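Local coordinates for protein-glutaminase (Chryseobacterium proteolyticum, PDB 2ZK9) that probably deamidates glutamine side chains in proteins, hydrolysing the side-chain amide, as an enzyme of the papain-like (CA) clan, at residues A[14-18]-A[52-58]; A[99-103]-A[112-117]; A[68-72]-A[125-131]. All blocks are in the same frame, centred on the assembly; numbering follows the deposited sequence. Where two conformers were deposited one is given.

Contact 1. Residues A[14-18]-A[52-58]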
loop_
_atom_site.group_PDB
_atom_site.type_symbol
_atom_site.label_atom_id
_atom_site.label_comp_id
_atom_site.label_asym_id
_atom_site.label_seq_id
_atom_site.Cartn_x
_atom_site.Cartn_y
_atom_site.Cartn_z
ATOM N N LEU A 14 -14.408 -3.175 -2.530
ATOM C CA LEU A 14 -13.272 -2.288 -2.752
ATOM C C LEU A 14 -11.959 -3.103 -2.803
ATOM O O LEU A 14 -11.090 -2.818 -3.658
ATOM C CB LEU A 14 -13.232 -1.227 -1.677
ATOM C CG LEU A 14 -14.344 -0.216 -1.654
ATOM C CD1 LEU A 14 -14.334 0.528 -0.327
ATOM C CD2 LEU A 14 -14.141 0.753 -2.831
ATOM N N PHE A 15 -11.791 -4.090 -1.937
ATOM C CA PHE A 15 -10.617 -4.959 -2.008
ATOM C C PHE A 15 -10.518 -5.605 -3.397
ATOM O O PHE A 15 -9.439 -5.621 -4.009
ATOM C CB PHE A 15 -10.667 -6.008 -0.891
ATOM C CG PHE A 15 -9.434 -6.876 -0.955
ATOM C CD1 PHE A 15 -9.402 -8.074 -1.660
ATOM C CD2 PHE A 15 -8.300 -6.477 -0.326
ATOM C CE1 PHE A 15 -8.240 -8.796 -1.733
ATOM C CE2 PHE A 15 -7.130 -7.189 -0.410
ATOM C CZ PHE A 15 -7.095 -8.322 -1.147
ATOM N N ASN A 16 -11.632 -6.162 -3.868
ATOM C CA ASN A 16 -11.610 -6.786 -5.181
ATOM C C ASN A 16 -11.274 -5.807 -6.287
ATOM O O ASN A 16 -10.533 -6.134 -7.242
ATOM C CB ASN A 16 -12.972 -7.488 -5.419
ATOM C CG ASN A 16 -13.158 -8.701 -4.554
ATOM O OD1 ASN A 16 -12.231 -9.341 -4.055
ATOM N ND2 ASN A 16 -14.462 -8.988 -4.376
ATOM N N GLN A 17 -11.824 -4.598 -6.207
ATOM C CA GLN A 17 -11.511 -3.574 -7.200
ATOM C C GLN A 17 -10.020 -3.280 -7.228
ATOM O O GLN A 17 -9.428 -3.120 -8.309
ATOM C CB GLN A 17 -12.280 -2.283 -6.945
ATOM C CG GLN A 17 -13.801 -2.467 -7.079
ATOM C CD GLN A 17 -14.439 -1.174 -6.730
ATOM O OE1 GLN A 17 -14.013 -0.167 -7.301
ATOM N NE2 GLN A 17 -15.387 -1.181 -5.799
ATOM N N ILE A 18 -9.421 -3.186 -6.066
ATOM C CA ILE A 18 -7.950 -2.962 -5.976
ATOM C C ILE A 18 -7.214 -4.135 -6.545
ATOM O O ILE A 18 -6.291 -3.957 -7.358
ATOM C CB ILE A 18 -7.599 -2.682 -4.495
ATOM C CG1 ILE A 18 -8.075 -1.271 -4.083
ATOM C CG2 ILE A 18 -6.102 -2.809 -4.319
ATOM C CD1 ILE A 18 -8.065 -1.044 -2.607
ATOM N N ILE A 52 -8.603 4.458 -6.064
ATOM C CA ILE A 52 -9.709 3.543 -6.295
ATOM C C ILE A 52 -10.810 3.752 -5.234
ATOM O O ILE A 52 -11.990 3.816 -5.555
ATOM C CB ILE A 52 -9.233 2.087 -6.353
ATOM C CG1 ILE A 52 -8.321 1.922 -7.586
ATOM C CG2 ILE A 52 -10.403 1.142 -6.335
ATOM C CD1 ILE A 52 -7.547 0.654 -7.636
ATOM N N LEU A 53 -10.426 3.903 -3.978
ATOM C CA LEU A 53 -11.432 4.211 -2.960
ATOM C C LEU A 53 -12.145 5.535 -3.288
ATOM O O LEU A 53 -13.376 5.602 -3.208
ATOM C CB LEU A 53 -10.832 4.306 -1.538
ATOM C CG LEU A 53 -11.001 2.988 -0.700
ATOM C CD1 LEU A 53 -10.270 1.838 -1.331
ATOM C CD2 LEU A 53 -10.512 3.231 0.704
ATOM N N MET A 54 -11.409 6.563 -3.689
ATOM C CA MET A 54 -12.010 7.823 -3.983
ATOM C C MET A 54 -12.935 7.753 -5.193
ATOM O O MET A 54 -13.967 8.416 -5.211
ATOM C CB MET A 54 -10.941 8.922 -4.128
ATOM C CG MET A 54 -10.246 9.262 -2.844
ATOM S SD MET A 54 -9.024 10.545 -2.946
ATOM C CE MET A 54 -9.974 11.983 -3.370
ATOM N N ASN A 55 -12.590 6.965 -6.180
ATOM C CA ASN A 55 -13.473 6.760 -7.322
ATOM C C ASN A 55 -14.836 6.311 -6.833
ATOM O O ASN A 55 -15.833 6.645 -7.449
ATOM C CB ASN A 55 -12.813 5.788 -8.284
ATOM C CG ASN A 55 -11.642 6.353 -9.131
ATOM O OD1 ASN A 55 -11.502 7.591 -9.297
ATOM N ND2 ASN A 55 -10.890 5.404 -9.646
ATOM N N ASN A 56 -14.860 5.547 -5.764
ATOM C CA ASN A 56 -16.038 4.977 -5.139
ATOM C C ASN A 56 -16.692 5.884 -4.108
ATOM O O ASN A 56 -17.680 5.491 -3.504
ATOM C CB ASN A 56 -15.707 3.648 -4.425
ATOM C CG ASN A 56 -15.618 2.450 -5.321
ATOM O OD1 ASN A 56 -16.548 1.673 -5.602
ATOM N ND2 ASN A 56 -14.467 2.239 -5.942
ATOM N N GLY A 57 -16.161 7.070 -3.875
ATOM C CA GLY A 57 -16.694 8.017 -2.895
ATOM C C GLY A 57 -16.147 7.824 -1.488
ATOM O O GLY A 57 -16.800 8.327 -0.564
ATOM N N TYR A 58 -15.012 7.159 -1.301
ATOM C CA TYR A 58 -14.422 6.949 0.008
ATOM C C TYR A 58 -13.022 7.500 0.082
ATOM O O TYR A 58 -12.260 7.507 -0.889
ATOM C CB TYR A 58 -14.391 5.440 0.369
ATOM C CG TYR A 58 -15.785 4.861 0.311
ATOM C CD1 TYR A 58 -16.181 3.984 -0.672
ATOM C CD2 TYR A 58 -16.702 5.229 1.277
ATOM C CE1 TYR A 58 -17.440 3.479 -0.723
ATOM C CE2 TYR A 58 -18.007 4.771 1.213
ATOM C CZ TYR A 58 -18.361 3.885 0.190
ATOM O OH TYR A 58 -19.632 3.389 0.136
#

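Contact 2. Residues A[99-103]-A[112-117]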
loop_
_atom_site.group_PDB
_atom_site.type_symbol
_atom_site.label_atom_id
_atom_site.label_comp_id
_atom_site.label_asym_id
_atom_site.label_seq_id
_atom_site.Cartn_x
_atom_site.Cartn_y
_atom_site.Cartn_z
ATOM N N LYS A 99 -11.079 -0.998 11.610
ATOM C CA LYS A 99 -10.101 -0.599 10.594
ATOM C C LYS A 99 -9.367 -1.836 10.119
ATOM O O LYS A 99 -9.053 -2.750 10.898
ATOM C CB LYS A 99 -9.078 0.408 11.087
ATOM C CG LYS A 99 -9.671 1.695 11.627
ATOM C CD LYS A 99 -8.607 2.758 11.847
ATOM C CE LYS A 99 -9.173 4.017 12.478
ATOM N NZ LYS A 99 -8.094 5.005 12.720
ATOM N N ARG A 100 -9.000 -1.825 8.844
ATOM C CA ARG A 100 -8.138 -2.856 8.255
ATOM C C ARG A 100 -7.163 -2.222 7.289
ATOM O O ARG A 100 -7.510 -1.264 6.597
ATOM C CB ARG A 100 -8.931 -3.904 7.501
ATOM C CG ARG A 100 -9.865 -4.768 8.305
ATOM C CD ARG A 100 -9.149 -5.766 9.155
ATOM N NE ARG A 100 -10.107 -6.655 9.870
ATOM C CZ ARG A 100 -10.624 -6.315 11.038
ATOM N NH1 ARG A 100 -10.347 -5.156 11.655
ATOM N NH2 ARG A 100 -11.465 -7.192 11.586
ATOM N N ILE A 101 -5.976 -2.803 7.192
ATOM C CA ILE A 101 -5.075 -2.514 6.118
ATOM C C ILE A 101 -5.468 -3.276 4.869
ATOM O O ILE A 101 -5.851 -4.443 4.940
ATOM C CB ILE A 101 -3.626 -2.922 6.513
ATOM C CG1 ILE A 101 -3.091 -2.086 7.665
ATOM C CG2 ILE A 101 -2.697 -2.922 5.317
ATOM C CD1 ILE A 101 -2.646 -0.657 7.291
ATOM N N ILE A 102 -5.362 -2.592 3.709
ATOM C CA ILE A 102 -5.374 -3.270 2.416
ATOM C C ILE A 102 -3.994 -3.139 1.847
ATOM O O ILE A 102 -3.482 -2.025 1.631
ATOM C CB ILE A 102 -6.466 -2.747 1.483
ATOM C CG1 ILE A 102 -7.861 -3.066 2.085
ATOM C CG2 ILE A 102 -6.284 -3.323 0.118
ATOM C CD1 ILE A 102 -9.039 -2.543 1.293
ATOM N N ASP A 103 -3.324 -4.276 1.617
ATOM C CA ASP A 103 -2.004 -4.263 1.036
ATOM C C ASP A 103 -1.753 -5.603 0.320
ATOM O O ASP A 103 -1.139 -6.510 0.870
ATOM C CB ASP A 103 -0.894 -4.063 2.061
ATOM C CG ASP A 103 0.470 -4.005 1.450
ATOM O OD1 ASP A 103 0.578 -4.093 0.181
ATOM O OD2 ASP A 103 1.436 -3.865 2.208
ATOM N N VAL A 112 -6.532 -7.007 6.299
ATOM C CA VAL A 112 -5.960 -7.556 7.511
ATOM C C VAL A 112 -5.852 -6.492 8.593
ATOM O O VAL A 112 -5.922 -5.300 8.323
ATOM C CB VAL A 112 -4.596 -8.221 7.266
ATOM C CG1 VAL A 112 -4.734 -9.369 6.251
ATOM C CG2 VAL A 112 -3.585 -7.194 6.792
ATOM N N THR A 113 -5.661 -6.918 9.852
ATOM C CA THR A 113 -5.441 -5.917 10.896
ATOM C C THR A 113 -4.118 -5.223 10.685
ATOM O O THR A 113 -3.166 -5.790 10.117
ATOM C CB THR A 113 -5.470 -6.550 12.302
ATOM O OG1 THR A 113 -4.383 -7.467 12.392
ATOM C CG2 THR A 113 -6.813 -7.208 12.574
ATOM N N ASP A 114 -4.008 -4.018 11.224
ATOM C CA ASP A 114 -2.735 -3.325 11.152
ATOM C C ASP A 114 -1.644 -4.055 11.959
ATOM O O ASP A 114 -0.481 -4.013 11.581
ATOM C CB ASP A 114 -2.849 -1.870 11.542
ATOM C CG ASP A 114 -3.226 -1.557 12.941
ATOM O OD1 ASP A 114 -2.963 -0.410 13.374
ATOM O OD2 ASP A 114 -3.764 -2.438 13.662
ATOM N N THR A 115 -2.003 -4.759 13.034
ATOM C CA THR A 115 -0.975 -5.493 13.768
ATOM C C THR A 115 -0.481 -6.665 12.938
ATOM O O THR A 115 0.748 -6.878 12.914
ATOM C CB THR A 115 -1.516 -5.977 15.111
ATOM O OG1 THR A 115 -2.744 -6.662 14.810
ATOM C CG2 THR A 115 -1.825 -4.822 16.042
ATOM N N ALA A 116 -1.336 -7.375 12.208
ATOM C CA ALA A 116 -0.830 -8.438 11.332
ATOM C C ALA A 116 0.043 -7.876 10.235
ATOM O O ALA A 116 1.082 -8.450 9.857
ATOM C CB ALA A 116 -2.007 -9.195 10.750
ATOM N N TRP A 117 -0.359 -6.738 9.702
ATOM C CA TRP A 117 0.388 -6.085 8.641
ATOM C C TRP A 117 1.795 -5.679 9.084
ATOM O O TRP A 117 2.779 -5.957 8.404
ATOM C CB TRP A 117 -0.407 -4.913 8.115
ATOM C CG TRP A 117 0.265 -4.140 7.024
ATOM C CD1 TRP A 117 0.461 -4.510 5.724
ATOM C CD2 TRP A 117 0.809 -2.836 7.167
ATOM N NE1 TRP A 117 1.090 -3.505 5.046
ATOM C CE2 TRP A 117 1.330 -2.457 5.891
ATOM C CE3 TRP A 117 0.917 -1.917 8.209
ATOM C CZ2 TRP A 117 1.924 -1.236 5.676
ATOM C CZ3 TRP A 117 1.515 -0.711 8.001
ATOM C CH2 TRP A 117 2.021 -0.351 6.745
HETATM O O HOH W 1 -6.553 -2.916 12.206
#

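Contact 3. Residues A[68-72]-A[125-131]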
loop_
_atom_site.group_PDB
_atom_site.type_symbol
_atom_site.label_atom_id
_atom_site.label_comp_id
_atom_site.label_asym_id
_atom_site.label_seq_id
_atom_site.Cartn_x
_atom_site.Cartn_y
_atom_site.Cartn_z
ATOM N N ASN A 68 13.903 -1.485 10.836
ATOM C CA ASN A 68 14.718 -2.459 10.120
ATOM C C ASN A 68 13.726 -3.483 9.560
ATOM O O ASN A 68 13.482 -4.521 10.168
ATOM C CB ASN A 68 15.704 -3.114 11.072
ATOM C CG ASN A 68 16.539 -4.175 10.405
ATOM O OD1 ASN A 68 16.747 -4.139 9.198
ATOM N ND2 ASN A 68 16.985 -5.138 11.162
ATOM N N LEU A 69 13.071 -3.143 8.457
ATOM C CA LEU A 69 11.932 -3.931 7.967
ATOM C C LEU A 69 12.413 -4.967 6.963
ATOM O O LEU A 69 13.334 -4.764 6.201
ATOM C CB LEU A 69 10.892 -3.015 7.323
ATOM C CG LEU A 69 10.420 -1.854 8.169
ATOM C CD1 LEU A 69 9.325 -1.102 7.409
ATOM C CD2 LEU A 69 9.917 -2.289 9.548
ATOM N N LYS A 70 11.708 -6.106 6.972
ATOM C CA LYS A 70 11.983 -7.251 6.126
ATOM C C LYS A 70 10.652 -7.890 5.748
ATOM O O LYS A 70 9.823 -8.104 6.624
ATOM C CB LYS A 70 12.813 -8.298 6.906
ATOM C CG LYS A 70 14.128 -7.888 7.442
ATOM C CD LYS A 70 15.145 -7.604 6.428
ATOM C CE LYS A 70 16.563 -7.302 7.001
ATOM N NZ LYS A 70 17.069 -8.486 7.805
ATOM N N ALA A 71 10.489 -8.247 4.464
ATOM C CA ALA A 71 9.265 -8.880 4.010
ATOM C C ALA A 71 9.599 -9.935 2.979
ATOM O O ALA A 71 10.560 -9.819 2.222
ATOM C CB ALA A 71 8.313 -7.860 3.446
ATOM N N SER A 72 8.762 -10.947 2.917
ATOM C CA SER A 72 8.903 -12.029 1.937
ATOM C C SER A 72 7.687 -12.138 1.011
ATOM O O SER A 72 6.584 -11.931 1.453
ATOM C CB SER A 72 9.015 -13.317 2.697
ATOM O OG SER A 72 9.175 -14.406 1.733
ATOM N N SER A 125 11.913 -14.704 8.539
ATOM C CA SER A 125 12.415 -15.576 7.478
ATOM C C SER A 125 13.350 -14.810 6.519
ATOM O O SER A 125 14.000 -15.411 5.659
ATOM C CB SER A 125 11.308 -16.308 6.739
ATOM O OG SER A 125 10.523 -15.445 5.944
ATOM N N CYS A 126 13.425 -13.494 6.685
ATOM C CA CYS A 126 14.324 -12.647 5.900
ATOM C C CYS A 126 15.378 -12.044 6.805
ATOM O O CYS A 126 15.930 -10.966 6.457
ATOM C CB CYS A 126 13.515 -11.574 5.125
ATOM S SG CYS A 126 12.472 -12.430 3.885
ATOM N N GLY A 127 15.628 -12.600 7.979
ATOM C CA GLY A 127 16.634 -12.136 8.892
ATOM C C GLY A 127 16.125 -11.202 9.953
ATOM O O GLY A 127 14.927 -11.035 10.154
ATOM N N SER A 128 17.075 -10.600 10.697
ATOM C CA SER A 128 16.674 -9.760 11.811
ATOM C C SER A 128 15.796 -8.612 11.337
ATOM O O SER A 128 15.996 -8.056 10.268
ATOM C CB SER A 128 17.922 -9.153 12.442
ATOM O OG SER A 128 18.793 -10.183 12.941
ATOM N N ALA A 129 14.842 -8.227 12.161
ATOM C CA ALA A 129 13.874 -7.232 11.759
ATOM C C ALA A 129 13.227 -6.616 12.983
ATOM O O ALA A 129 13.009 -7.307 13.968
ATOM C CB ALA A 129 12.824 -7.860 10.857
ATOM N N SER A 130 12.899 -5.333 12.919
ATOM C CA SER A 130 12.237 -4.670 14.029
ATOM C C SER A 130 11.540 -3.401 13.545
ATOM O O SER A 130 11.992 -2.750 12.611
ATOM C CB SER A 130 13.211 -4.299 15.151
ATOM O OG SER A 130 14.259 -3.489 14.701
ATOM N N VAL A 131 10.459 -3.052 14.228
ATOM C CA VAL A 131 9.730 -1.793 14.024
ATOM C C VAL A 131 10.267 -0.743 14.998
ATOM O O VAL A 131 10.322 -0.994 16.185
ATOM C CB VAL A 131 8.226 -1.979 14.223
ATOM C CG1 VAL A 131 7.500 -0.646 14.222
ATOM C CG2 VAL A 131 7.611 -2.927 13.182
HETATM O O HOH W 2 16.313 -5.227 14.033
HETATM O O HOH W 3 14.154 -0.848 14.152
#

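Contact 1. Residues A[14-18]-A[52-58]
Two helices pack side by side here on the central sheet of a papain-like fold, the fold expected for this clan. Segment 14-18 belongs to helix 8-19. Segment 52-58 is the end of helix 42-55 and the turn after it. Across the contact Leu14 lies beside Leu53 and Ile18 beside Ile52.

Leu14 is the main bump. It fills a hollow lined by Leu53, Asn56 and Tyr58. Its CD1 lies 4.2 Å from Leu53 CG and 3.9 Å from Tyr58 CD1, while its CD2 reaches 3.4 Å from Asn56 CG. In return, Ile52 pushes into the gap between Gln17 and Ile18. Its CG2 is 4.0 Å from Gln17 CB and 4.0 Å from Ile18 CG1, and its CD1 is 4.0 Å from Ile18 CA. Ile18 CD1 then meets Leu53 CD1 at 3.8 Å. On the sheet side, Ile86 of strand 82-91 touches both Ile18 and Leu53.

The wall that Tyr58 gives to the hollow depends on a Schellman motif. Gly57 has positive phi, and the chain folds back through Tyr58 N to Leu53 O (3.0 Å) and Gly57 N to Met54 O (2.9 Å).

Along the more exposed edge of the groove, Gln17 and Asn56 meet amide to amide. Gln17 NE2 gives a hydrogen bond to Asn56 OD1 (3.1 Å) and another to Ser13 OG. Asn56 ND2 donates twice, to Gln17 OE1 at 2.8 Å and to Ile52 O at 3.0 Å.

Contact 2. Residues A[99-103]-A[112-117]
Ile101 is the most covered residue of this contact. Its backbone pairs with Val112 and its side chain lies on Trp117. Ile101 N donates to Val112 O (2.7 Å), and Val112 N donates to Ile101 O (3.0 Å). This is a single antiparallel bridge of the hydrogen-bonded kind. Val112 points away at CB, yet its CG2 still comes to 4.3 Å from Ile101 CB. The Ile101 side chain also covers the start of the helix, with CG1 3.7 Å from Asp114 CA.

Trp117 receives Ile101 in a CH-pi contact. Ile101 CG2 sits over the ring face, 3.6 Å from the centroid of the five-membered ring. At the ring edge, Trp117 NE1 donates to Asp103 OD2 (2.9 Å). Asp103 has further partners, His83 NE2 at OD2 and Ser105 OG at OD1, and the Trp117 ring also meets the His83 ring. In a papain-like fold, the His83-Asp103 pairing is consistent with the histidine-acid pair of a clan CA active site. If so, Trp117 of helix 114-120 hydrogen-bonds directly to the acid, at the same OD2 that His83 uses.

Thr113 is the N-cap, and Trp117 N bonds back to Thr113 O (3.0 Å) within the first turn. A water joins the helix start to the strand: water 1 accepts from Asp114 N (2.9 Å) and donates to Lys99 O (2.8 Å). Arg100 covers the turn before the helix, with CD 3.7 Å from Thr113 N. Its NH1 donates to Lys99 O at 2.8 Å, and Thr113 CG2 lies over one face of its guanidinium.

Contact 3. Residues A[68-72]-A[125-131]
Lys70 lies across the loop 126-129: its CB is 3.8 Å from Cys126 CB and its CG 3.7 Å from Ala129 CB. The amine ends among carbonyls. Lys70 NZ donates to Cys126 O (3.0 Å) and Ser128 O (2.7 Å). Between them, Gly127 has positive phi; a CB there would crowd the amine and jam against Cys126 O, which by itself calls for glycine.

Asn68 and Ser130 form an antiparallel, hydrogen-bonded bridge. Ser130 N donates to Asn68 O (2.9 Å), while Asn68 N to Ser130 O (2.9 Å) is weak. Water 2 links Asn68 ND2 and Ser130 OG. Ser130 begins strand 130-138 of the mixed sheet, so the bridge joins it to the hairpin of 69-72 and 77-80. Cys126 SG lies 3.8 Å from Ser72 CB and forms a disulfide with Cys77 of that hairpin.

The direct hydrogen bonds all end on backbone oxygens. The loop's path is thus set by the lysine amine, the backbone bridge and the disulfide rather than by an apolar core.

Contacts 1 and 2 are partly buried, and contact 3 lies on the surface. The first two touch: Phe15 CD2 meets Ile102 CG2 at 3.8 Å, and Ile18 CD1 meets the same atom at 4.0 Å. Strand 97-102 thus has helix 8-19 against Ile102, while Ile101 faces helix 114-120. Contacts 2 and 3 reach the same mixed sheet, through strands 97-102 and 130-138, but do not touch. Contacts 1 and 3 lie on opposite sides of the chain's centre, with centres about 30 Å apart. Contact 1 is mainly aliphatic with one amide pair. Contacts 2 and 3 each hold one antiparallel bridge, but contact 2 adds an aromatic face, contact 3 a lysine among carbonyls and the Cys126 disulfide.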